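Local coordinates for protein binary enterotoxin of Clostridium perfringens component a (Clostridium perfringens, PDB 5WTZ) that probably transfers ADP-ribose from NAD+ to actin, as the enzymatic component of a two-part iota-like enterotoxin, at residues Trp226-Glu229 with Asn230-Trp234. Residues are numbered along the deposited sequence; the frame is centred on the assembly and turned at random.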
loop_
_atom_site.group_PDB
_atom_site.type_symbol
_atom_site.label_atom_id
_atom_site.label_comp_id
_atom_site.label_asym_id
_atom_site.label_seq_id
_atom_site.Cartn_x
_atom_site.Cartn_y
_atom_site.Cartn_z
ATOM N N TRP A 226 9.635 5.496 16.083
ATOM C CA TRP A 226 9.451 6.622 15.172
ATOM C C TRP A 226 8.586 7.704 15.814
ATOM O O TRP A 226 8.939 8.888 15.801
ATOM C CB TRP A 226 8.835 6.141 13.856
ATOM C CG TRP A 226 8.735 7.221 12.815
ATOM C CD1 TRP A 226 9.678 7.551 11.880
ATOM C CD2 TRP A 226 7.634 8.108 12.605
ATOM N NE1 TRP A 226 9.228 8.593 11.104
ATOM C CE2 TRP A 226 7.969 8.952 11.532
ATOM C CE3 TRP A 226 6.385 8.271 13.225
ATOM C CZ2 TRP A 226 7.119 9.945 11.065
ATOM C CZ3 TRP A 226 5.538 9.251 12.757
ATOM C CH2 TRP A 226 5.908 10.078 11.688
ATOM N N GLY A 227 7.461 7.297 16.398
ATOM C CA GLY A 227 6.587 8.232 17.084
ATOM C C GLY A 227 7.286 8.999 18.194
ATOM O O GLY A 227 7.188 10.226 18.277
ATOM N N GLU A 228 8.012 8.271 19.041
ATOM C CA GLU A 228 8.773 8.877 20.119
ATOM C C GLU A 228 9.847 9.840 19.613
ATOM O O GLU A 228 9.976 10.949 20.121
ATOM C CB GLU A 228 9.418 7.785 20.981
ATOM C CG GLU A 228 10.321 8.310 22.079
ATOM C CD GLU A 228 9.551 8.981 23.204
ATOM O OE1 GLU A 228 8.318 8.776 23.294
ATOM O OE2 GLU A 228 10.183 9.717 23.995
ATOM N N GLU A 229 10.635 9.413 18.634
ATOM C CA GLU A 229 11.757 10.215 18.172
ATOM C C GLU A 229 11.274 11.521 17.565
ATOM O O GLU A 229 11.880 12.573 17.745
ATOM C CB GLU A 229 12.592 9.451 17.135
ATOM C CG GLU A 229 13.368 8.265 17.670
ATOM C CD GLU A 229 14.260 7.639 16.613
ATOM O OE1 GLU A 229 14.958 8.396 15.904
ATOM O OE2 GLU A 229 14.257 6.394 16.484
ATOM N N ASN A 230 10.171 11.442 16.836
ATOM C CA ASN A 230 9.735 12.573 16.050
ATOM C C ASN A 230 8.704 13.431 16.752
ATOM O O ASN A 230 8.581 14.607 16.423
ATOM C CB ASN A 230 9.202 12.097 14.691
ATOM C CG ASN A 230 10.310 11.598 13.779
ATOM O OD1 ASN A 230 11.114 12.381 13.271
ATOM N ND2 ASN A 230 10.358 10.295 13.568
ATOM N N TYR A 231 7.981 12.883 17.730
ATOM C CA TYR A 231 6.930 13.688 18.354
ATOM C C TYR A 231 7.026 13.849 19.875
ATOM O O TYR A 231 6.179 14.507 20.486
ATOM C CB TYR A 231 5.558 13.133 17.924
ATOM C CG TYR A 231 5.263 13.611 16.527
ATOM C CD1 TYR A 231 4.706 14.867 16.311
ATOM C CD2 TYR A 231 5.619 12.846 15.411
ATOM C CE1 TYR A 231 4.476 15.334 15.024
ATOM C CE2 TYR A 231 5.400 13.310 14.124
ATOM C CZ TYR A 231 4.824 14.554 13.938
ATOM O OH TYR A 231 4.599 15.016 12.665
ATOM N N ALA A 232 8.071 13.304 20.486
ATOM C CA ALA A 232 8.355 13.676 21.870
ATOM C C ALA A 232 8.601 15.192 22.013
ATOM O O ALA A 232 8.045 15.814 22.920
ATOM C CB ALA A 232 9.538 12.892 22.411
ATOM N N PRO A 233 9.413 15.805 21.122
ATOM C CA PRO A 233 9.562 17.254 21.302
ATOM C C PRO A 233 8.259 18.018 21.038
ATOM O O PRO A 233 8.029 19.049 21.672
ATOM C CB PRO A 233 10.628 17.640 20.269
ATOM C CG PRO A 233 11.286 16.344 19.870
ATOM C CD PRO A 233 10.210 15.320 19.978
ATOM N N TRP A 234 7.431 17.514 20.123
ATOM C CA TRP A 234 6.134 18.122 19.820
ATOM C C TRP A 234 5.261 18.214 21.068
ATOM O O TRP A 234 4.706 19.271 21.377
ATOM C CB TRP A 234 5.415 17.324 18.728
ATOM C CG TRP A 234 3.969 17.703 18.506
ATOM C CD1 TRP A 234 3.492 18.728 17.727
ATOM C CD2 TRP A 234 2.814 17.028 19.021
ATOM N NE1 TRP A 234 2.116 18.737 17.737
ATOM C CE2 TRP A 234 1.674 17.717 18.538
ATOM C CE3 TRP A 234 2.630 15.923 19.860
ATOM C CZ2 TRP A 234 0.373 17.331 18.861
ATOM C CZ3 TRP A 234 1.339 15.542 20.177
ATOM C CH2 TRP A 234 0.227 16.246 19.679
#
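Asn-230 folds back over Trp-226 one turn earlier in helix 220-237, a local i to i+4 contact within an ADP-ribosyltransferase-type domain. Its ND2 stands 3.1 Å above one face of the indole, offset toward the rim; ring and amide planes are 47° apart, which rules out a flat stack. Asn-230 ND2 also donates to Trp-226 O at 3.0 Å, with an N-H...O angle of 147°. Trp-226 O also accepts the ordinary helical bond from Asn-230 N, and the two donors arrive from opposite faces of the carbonyl plane, so one residue grips this oxygen twice. Asn-230 can do so because its CG lies beside its own backbone N (chi1 -71°), which turns the amide back along the helix.

Tyr-231 lies alongside Trp-226, both side chains pointing the same way, and its CE2 meets Trp-226 CH2 at 4.1 Å. Glu-228 O accepts from Ala-232 N at 3.1 Å. The helix kinks just beyond, where the N atoms of Pro-233 and Trp-234 have no bond to the preceding turn; proline has no N-H to give.

Further out, Trp-226 meets the ring of Phe-216, and Tyr-231 packs on Ala-371 and Tyr-372 of strand 370-372. The Trp-226 side chain lies about 13 Å from the bound NAD. Two hydrogen bonds tie the aromatic pair to the chain leading into strand 295-301: Tyr-231 OH with Arg-289 O, and Trp-226 NE1 with Glu-293 OE2.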